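Local structure of peroxidase (Cellulomonas bogoriensis 69B4 = DSM 16987, 6QZO) at residues A[307-312]-A[326-331]. The protein binds heme b and probably acts as a peroxidase of the dye-decolorizing (DyP) type, using peroxide to oxidise its substrates. Numbering follows the deposited sequence.
Sequences RRAYNY and LLFVTY. With HEM (protoporphyrin IX containing Fe), chain I.
Arg307 CD meets the Phe328 ring at its edge, 3.6 Å from Phe328 CZ, while Thr330 CG2 and heme C1C lie over opposite faces of that ring, both offset toward the rim. Heme C3D lies 3.5 Å above the plane of the Arg307 guanidinium, over its centre, with the propionate carbon CGA at its edge, in plane. This is the heme-facing side of a beta hairpin, strands 306-314 and 323-332, in the C-terminal antiparallel sheet of the DyP fold, and it illustrates how a sheet can wall a cofactor pocket. A bend at the third torsion (chi3 -67°) brings the guanidinium there. Arg307 NH1 and NH2 both grip the propionate oxygen O1A, at 2.7 and 2.9 Å, and Glu201 forms a salt bridge with NH1. An alanine in place of Arg307 would probably leave that propionate without its counter-charge and open a gap beside the Phe328 edge. The Ala309 methyl touches both Leu326 and Phe328. On the face away from the heme, Tyr310 CB meets Leu327 CB; Tyr312 points toward the partner strand and crosses Leu327 at about a right angle. Tyr310 and Leu327 form an antiparallel hydrogen-bonded pair, in which Leu327 N donates to Tyr310 O at 2.8 Å.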
# COMPACT_ATOMS: atom_id res chain seq x y z
N ARG A 307 -10.93 -15.91 11.06
CA ARG A 307 -10.43 -15.29 9.81
C ARG A 307 -10.13 -13.83 10.15
O ARG A 307 -10.95 -13.20 10.84
CB ARG A 307 -11.44 -15.44 8.68
CG ARG A 307 -11.61 -16.87 8.22
CD ARG A 307 -12.71 -17.00 7.19
NE ARG A 307 -14.01 -16.72 7.76
CZ ARG A 307 -15.01 -16.06 7.17
NH1 ARG A 307 -14.87 -15.56 5.96
NH2 ARG A 307 -16.16 -15.92 7.80
N ARG A 308 -8.98 -13.34 9.68
CA ARG A 308 -8.53 -11.95 9.89
C ARG A 308 -7.85 -11.50 8.60
O ARG A 308 -6.65 -11.17 8.64
CB ARG A 308 -7.64 -11.89 11.13
CG ARG A 308 -7.67 -10.54 11.83
CD ARG A 308 -6.83 -10.57 13.07
NE ARG A 308 -6.73 -9.31 13.76
CZ ARG A 308 -5.95 -8.31 13.42
NH1 ARG A 308 -5.30 -8.32 12.27
NH2 ARG A 308 -5.79 -7.29 14.25
N ALA A 309 -8.61 -11.54 7.50
CA ALA A 309 -8.09 -11.38 6.12
C ALA A 309 -7.96 -9.89 5.73
O ALA A 309 -8.65 -9.02 6.32
CB ALA A 309 -8.96 -12.14 5.15
N TYR A 310 -7.08 -9.64 4.78
CA TYR A 310 -6.77 -8.32 4.20
C TYR A 310 -6.76 -8.45 2.68
O TYR A 310 -6.47 -9.54 2.18
CB TYR A 310 -5.43 -7.82 4.76
CG TYR A 310 -5.53 -7.20 6.13
CD1 TYR A 310 -5.58 -7.97 7.28
CD2 TYR A 310 -5.60 -5.83 6.27
CE1 TYR A 310 -5.69 -7.39 8.53
CE2 TYR A 310 -5.71 -5.24 7.51
CZ TYR A 310 -5.74 -6.01 8.65
OH TYR A 310 -5.84 -5.39 9.85
N ASN A 311 -7.06 -7.37 1.96
CA ASN A 311 -6.94 -7.31 0.47
C ASN A 311 -5.46 -7.12 0.11
O ASN A 311 -4.79 -6.35 0.81
CB ASN A 311 -7.76 -6.16 -0.13
CG ASN A 311 -9.21 -6.24 0.25
OD1 ASN A 311 -9.80 -7.33 0.22
ND2 ASN A 311 -9.78 -5.11 0.65
N TYR A 312 -5.01 -7.74 -0.96
CA TYR A 312 -3.71 -7.40 -1.59
C TYR A 312 -3.98 -7.00 -3.04
O TYR A 312 -4.87 -7.54 -3.68
CB TYR A 312 -2.67 -8.49 -1.40
CG TYR A 312 -2.71 -9.67 -2.33
CD1 TYR A 312 -2.17 -9.59 -3.60
CD2 TYR A 312 -3.19 -10.90 -1.91
CE1 TYR A 312 -2.17 -10.69 -4.46
CE2 TYR A 312 -3.18 -12.00 -2.74
CZ TYR A 312 -2.67 -11.90 -4.02
OH TYR A 312 -2.66 -13.00 -4.84
N LEU A 326 -6.52 -12.12 -1.84
CA LEU A 326 -6.83 -12.11 -0.39
C LEU A 326 -5.58 -12.58 0.36
O LEU A 326 -5.00 -13.62 -0.04
CB LEU A 326 -8.01 -13.05 -0.16
CG LEU A 326 -8.77 -12.85 1.16
CD1 LEU A 326 -9.53 -11.53 1.15
CD2 LEU A 326 -9.71 -14.00 1.43
N LEU A 327 -5.11 -11.78 1.33
CA LEU A 327 -4.18 -12.22 2.38
C LEU A 327 -5.04 -12.95 3.40
O LEU A 327 -5.58 -12.28 4.28
CB LEU A 327 -3.48 -11.04 3.05
CG LEU A 327 -2.42 -10.32 2.23
CD1 LEU A 327 -1.47 -9.55 3.15
CD2 LEU A 327 -1.63 -11.28 1.35
N PHE A 328 -5.19 -14.25 3.22
CA PHE A 328 -6.07 -15.08 4.07
C PHE A 328 -5.27 -15.51 5.29
O PHE A 328 -4.49 -16.49 5.20
CB PHE A 328 -6.61 -16.25 3.28
CG PHE A 328 -7.79 -16.90 3.94
CD1 PHE A 328 -8.91 -16.15 4.26
CD2 PHE A 328 -7.78 -18.25 4.23
CE1 PHE A 328 -10.01 -16.75 4.84
CE2 PHE A 328 -8.87 -18.84 4.84
CZ PHE A 328 -9.98 -18.09 5.14
N VAL A 329 -5.42 -14.77 6.39
CA VAL A 329 -4.76 -15.05 7.70
C VAL A 329 -5.83 -15.64 8.62
O VAL A 329 -6.88 -15.00 8.77
CB VAL A 329 -4.17 -13.76 8.30
CG1 VAL A 329 -3.42 -14.03 9.60
CG2 VAL A 329 -3.26 -13.04 7.31
N THR A 330 -5.60 -16.84 9.18
CA THR A 330 -6.53 -17.48 10.16
C THR A 330 -5.76 -17.83 11.44
O THR A 330 -4.57 -18.14 11.35
CB THR A 330 -7.23 -18.71 9.58
OG1 THR A 330 -6.27 -19.77 9.50
CG2 THR A 330 -7.83 -18.47 8.21
N TYR A 331 -6.46 -17.77 12.57
CA TYR A 331 -5.97 -18.16 13.91
C TYR A 331 -6.91 -19.22 14.50
O TYR A 331 -8.14 -19.05 14.41
CB TYR A 331 -5.89 -16.95 14.83
CG TYR A 331 -4.87 -15.93 14.41
CD1 TYR A 331 -3.53 -16.10 14.69
CD2 TYR A 331 -5.26 -14.77 13.76
CE1 TYR A 331 -2.59 -15.16 14.30
CE2 TYR A 331 -4.33 -13.83 13.36
CZ TYR A 331 -2.99 -14.03 13.63
OH TYR A 331 -2.07 -13.08 13.28
CHA HEM I . -16.98 -17.23 4.10
CHB HEM I . -14.72 -15.18 0.38
CHC HEM I . -11.15 -18.40 0.79
CHD HEM I . -13.20 -20.19 4.77
C1A HEM I . -16.68 -16.42 3.03
C2A HEM I . -17.57 -15.45 2.49
C3A HEM I . -16.93 -14.88 1.43
C4A HEM I . -15.65 -15.48 1.34
CMA HEM I . -17.45 -13.80 0.51
CAA HEM I . -18.98 -15.13 2.95
CBA HEM I . -19.05 -14.05 4.03
CGA HEM I . -18.54 -14.60 5.32
O1A HEM I . -17.31 -14.43 5.57
O2A HEM I . -19.32 -15.22 6.09
C1B HEM I . -13.56 -15.91 0.18
C2B HEM I . -12.65 -15.60 -0.87
C3B HEM I . -11.63 -16.51 -0.77
C4B HEM I . -11.97 -17.37 0.38
CMB HEM I . -12.79 -14.47 -1.88
CAB HEM I . -10.37 -16.65 -1.53
CBB HEM I . -9.90 -15.71 -2.36
C1C HEM I . -11.37 -19.17 1.91
C2C HEM I . -10.53 -20.19 2.34
C3C HEM I . -11.08 -20.73 3.47
C4C HEM I . -12.31 -20.00 3.74
CMC HEM I . -9.25 -20.67 1.72
CAC HEM I . -10.32 -21.85 4.10
CBC HEM I . -10.66 -22.49 5.19
C1D HEM I . -14.43 -19.50 4.89
C2D HEM I . -15.37 -19.76 5.99
C3D HEM I . -16.43 -18.95 5.80
C4D HEM I . -16.11 -18.19 4.58
CMD HEM I . -15.27 -20.75 7.13
CAD HEM I . -17.69 -18.86 6.67
CBD HEM I . -18.76 -19.86 6.19
CGD HEM I . -20.04 -19.90 7.03
O1D HEM I . -20.08 -20.53 8.10
O2D HEM I . -21.10 -19.33 6.63
NA HEM I . -15.52 -16.43 2.32
NB HEM I . -13.12 -16.95 0.89
NC HEM I . -12.45 -19.06 2.75
ND HEM I . -14.92 -18.55 4.08
FE HEM I . -14.12 -17.82 2.53